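Local coordinates for phospho-2-dehydro-3-deoxyheptonate aldolase/chorismate mutase (PDB 2D8D), which catalyses, through its chorismate mutase domain, the part in this structure, the rearrangement of chorismate to prephenate, and probably also acts as a 3-deoxy-7-phosphoheptulonate synthase, at the interface of chains A and B. Numbering follows the deposited sequence. Chains: chain A/B, phospho-2-dehydro-3-deoxyheptonate aldolase/chorismate mutase.

The interface of chains A and B. Residues chain A 26, 56-57, 60-62, 70, 74, 78; chain B 16-17, 19-20, 23.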
loop_
_atom_site.group_PDB
_atom_site.type_symbol
_atom_site.label_atom_id
_atom_site.label_comp_id
_atom_site.label_asym_id
_atom_site.label_seq_id
_atom_site.Cartn_x
_atom_site.Cartn_y
_atom_site.Cartn_z
ATOM N N ARG A 26 -6.401 -7.188 -3.667
ATOM C CA ARG A 26 -5.699 -7.055 -4.935
ATOM C C ARG A 26 -5.005 -8.371 -5.273
ATOM O O ARG A 26 -4.988 -8.797 -6.429
ATOM C CB ARG A 26 -4.666 -5.925 -4.872
ATOM C CG ARG A 26 -4.194 -5.511 -6.251
ATOM C CD ARG A 26 -3.071 -4.480 -6.225
ATOM N NE ARG A 26 -2.785 -4.018 -7.581
ATOM C CZ ARG A 26 -2.073 -4.695 -8.476
ATOM N NH1 ARG A 26 -1.541 -5.868 -8.164
ATOM N NH2 ARG A 26 -1.944 -4.227 -9.711
ATOM N N TYR A 56 -2.043 6.141 -14.440
ATOM C CA TYR A 56 -3.176 6.862 -13.870
ATOM C C TYR A 56 -2.995 7.136 -12.385
ATOM O O TYR A 56 -3.514 8.128 -11.876
ATOM C CB TYR A 56 -4.536 6.176 -14.144
ATOM C CG TYR A 56 -4.755 4.784 -13.588
ATOM C CD1 TYR A 56 -4.748 3.673 -14.432
ATOM C CD2 TYR A 56 -5.008 4.576 -12.229
ATOM C CE1 TYR A 56 -4.988 2.394 -13.940
ATOM C CE2 TYR A 56 -5.245 3.297 -11.727
ATOM C CZ TYR A 56 -5.232 2.212 -12.589
ATOM O OH TYR A 56 -5.431 0.942 -12.098
ATOM N N LEU A 57 -2.242 6.292 -11.686
ATOM C CA LEU A 57 -2.019 6.522 -10.263
ATOM C C LEU A 57 -1.144 7.760 -10.084
ATOM O O LEU A 57 -1.312 8.521 -9.129
ATOM C CB LEU A 57 -1.378 5.291 -9.621
ATOM C CG LEU A 57 -2.317 4.076 -9.573
ATOM C CD1 LEU A 57 -1.531 2.829 -9.214
ATOM C CD2 LEU A 57 -3.443 4.321 -8.569
ATOM N N GLU A 60 -3.348 10.821 -10.973
ATOM C CA GLU A 60 -4.347 11.047 -9.939
ATOM C C GLU A 60 -3.794 11.294 -8.535
ATOM O O GLU A 60 -4.551 11.639 -7.627
ATOM C CB GLU A 60 -5.319 9.864 -9.921
ATOM C CG GLU A 60 -6.173 9.774 -11.180
ATOM C CD GLU A 60 -6.861 8.432 -11.352
ATOM O OE1 GLU A 60 -7.073 7.726 -10.342
ATOM O OE2 GLU A 60 -7.206 8.086 -12.503
ATOM N N ASN A 61 -2.484 11.140 -8.362
ATOM C CA ASN A 61 -1.845 11.336 -7.058
ATOM C C ASN A 61 -2.257 12.668 -6.433
ATOM O O ASN A 61 -1.939 13.734 -6.957
ATOM C CB ASN A 61 -0.325 11.297 -7.206
ATOM C CG ASN A 61 0.395 11.492 -5.888
ATOM O OD1 ASN A 61 -0.192 11.308 -4.825
ATOM N ND2 ASN A 61 1.666 11.874 -5.952
ATOM N N PRO A 62 -2.964 12.624 -5.296
ATOM C CA PRO A 62 -3.402 13.856 -4.635
ATOM C C PRO A 62 -2.426 14.371 -3.583
ATOM O O PRO A 62 -2.656 15.417 -2.974
ATOM C CB PRO A 62 -4.718 13.436 -4.008
ATOM C CG PRO A 62 -4.381 12.059 -3.512
ATOM C CD PRO A 62 -3.607 11.447 -4.681
ATOM N N ILE A 70 4.884 7.454 -4.926
ATOM C CA ILE A 70 3.703 6.670 -5.251
ATOM C C ILE A 70 4.082 5.599 -6.272
ATOM O O ILE A 70 3.667 4.446 -6.152
ATOM C CB ILE A 70 2.570 7.569 -5.809
ATOM C CG1 ILE A 70 1.991 8.437 -4.683
ATOM C CG2 ILE A 70 1.482 6.716 -6.451
ATOM C CD1 ILE A 70 1.457 7.657 -3.495
ATOM N N PHE A 74 3.852 1.478 -5.553
ATOM C CA PHE A 74 3.061 0.593 -6.386
ATOM C C PHE A 74 3.931 -0.391 -7.159
ATOM O O PHE A 74 3.509 -1.517 -7.398
ATOM C CB PHE A 74 2.141 1.400 -7.300
ATOM C CG PHE A 74 0.842 1.775 -6.643
ATOM C CD1 PHE A 74 -0.185 0.839 -6.523
ATOM C CD2 PHE A 74 0.656 3.043 -6.102
ATOM C CE1 PHE A 74 -1.377 1.162 -5.874
ATOM C CE2 PHE A 74 -0.535 3.374 -5.449
ATOM C CZ PHE A 74 -1.551 2.430 -5.338
ATOM N N PHE A 78 3.207 -4.275 -7.162
ATOM C CA PHE A 78 3.092 -5.061 -8.385
ATOM C C PHE A 78 4.112 -6.200 -8.425
ATOM O O PHE A 78 3.780 -7.319 -8.812
ATOM C CB PHE A 78 3.254 -4.166 -9.625
ATOM C CG PHE A 78 2.215 -3.071 -9.738
ATOM C CD1 PHE A 78 1.065 -3.081 -8.950
ATOM C CD2 PHE A 78 2.388 -2.027 -10.643
ATOM C CE1 PHE A 78 0.109 -2.071 -9.067
ATOM C CE2 PHE A 78 1.435 -1.014 -10.765
ATOM C CZ PHE A 78 0.296 -1.038 -9.974
ATOM N N ASN B 16 -6.670 -0.390 -6.843
ATOM C CA ASN B 16 -5.482 0.462 -6.922
ATOM C C ASN B 16 -5.825 1.873 -6.450
ATOM O O ASN B 16 -5.074 2.486 -5.690
ATOM C CB ASN B 16 -4.962 0.584 -8.357
ATOM C CG ASN B 16 -4.172 -0.624 -8.823
ATOM O OD1 ASN B 16 -3.722 -1.448 -8.028
ATOM N ND2 ASN B 16 -3.977 -0.713 -10.131
ATOM N N ARG B 17 -6.947 2.402 -6.931
ATOM C CA ARG B 17 -7.355 3.748 -6.557
ATOM C C ARG B 17 -7.650 3.848 -5.068
ATOM O O ARG B 17 -7.331 4.855 -4.439
ATOM C CB ARG B 17 -8.552 4.187 -7.408
ATOM C CG ARG B 17 -8.139 4.536 -8.836
ATOM C CD ARG B 17 -9.302 5.022 -9.694
ATOM N NE ARG B 17 -8.816 5.595 -10.948
ATOM C CZ ARG B 17 -8.986 5.059 -12.153
ATOM N NH1 ARG B 17 -9.648 3.920 -12.297
ATOM N NH2 ARG B 17 -8.474 5.660 -13.218
ATOM N N ILE B 19 -6.242 2.005 -2.748
ATOM C CA ILE B 19 -4.951 1.947 -2.071
ATOM C C ILE B 19 -4.283 3.324 -2.131
ATOM O O ILE B 19 -3.700 3.778 -1.144
ATOM C CB ILE B 19 -4.038 0.860 -2.700
ATOM C CG1 ILE B 19 -4.613 -0.528 -2.392
ATOM C CG2 ILE B 19 -2.620 0.974 -2.156
ATOM C CD1 ILE B 19 -3.945 -1.658 -3.144
ATOM N N LEU B 20 -4.376 3.996 -3.276
ATOM C CA LEU B 20 -3.788 5.329 -3.399
ATOM C C LEU B 20 -4.441 6.284 -2.400
ATOM O O LEU B 20 -3.764 7.085 -1.750
ATOM C CB LEU B 20 -3.967 5.865 -4.823
ATOM C CG LEU B 20 -3.533 7.318 -5.068
ATOM C CD1 LEU B 20 -2.045 7.504 -4.778
ATOM C CD2 LEU B 20 -3.848 7.687 -6.513
ATOM N N LEU B 23 -3.238 5.287 1.154
ATOM C CA LEU B 23 -1.845 5.653 1.361
ATOM C C LEU B 23 -1.758 7.155 1.597
ATOM O O LEU B 23 -1.013 7.614 2.466
ATOM C CB LEU B 23 -1.004 5.285 0.139
ATOM C CG LEU B 23 -0.658 3.812 -0.063
ATOM C CD1 LEU B 23 0.036 3.644 -1.402
ATOM C CD2 LEU B 23 0.236 3.321 1.069
#
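B:Arg17 holds CG anti to its carbonyl carbon (chi1 -75°) and runs extended to NE, while A:Glu60, its CG likewise anti to the carbonyl carbon, stretches out beyond CG to meet it obliquely. B:Arg17 grips the carboxylate side-on in nearly one plane: its NE lies 2.8 Å from A:Glu60 OE1 in a salt bridge, its NH2 2.8 Å from A:Glu60 OE2, and both oxygens use syn lone pairs. A:Tyr56 takes the crowded position between backbone N and carbonyl carbon (chi1 62°), which lays its ring against one guanidinium face; NH2 of B:Arg17 sits 4.1 Å from the centroid of the A:Tyr56 ring, a cation-pi contact. An alanine in place of B:Arg17 would remove the paired bonds and the cation over the ring, and would probably leave the A:Glu60 carboxylate poorly balanced. The preceding residue, B:Asn16, is fixed from both ends of its amide. B:Asn16 OD1 accepts a nearly straight bond, in the carbonyl plane, from NE of A:Arg26 at 2.8 Å, and B:Asn16 ND2 donates to the phenol OH of A:Tyr56 at 3.0 Å. A:Phe78 lies against a face of the A:Arg26 guanidinium. B:Leu20, with CG anti to the backbone N (chi1 174°), sends its two methyls to different partners: CD1 meets CD1 of A:Ile70 at 3.7 Å, whereas CD2 lies alongside A:Leu57. A:Phe74, one face capped by A:Leu57 CD1, brings its CZ to CG2 of B:Ile19 at 3.7 Å. Together the polar side and the apolar side of this patch seat the long helix 4-40 of B against helices 47-60 and 67-80 of A, with a further bond from helix 4-40 of A, part of the two-fold interlocked, all-helical dimer typical of AroQ-type chorismate mutases.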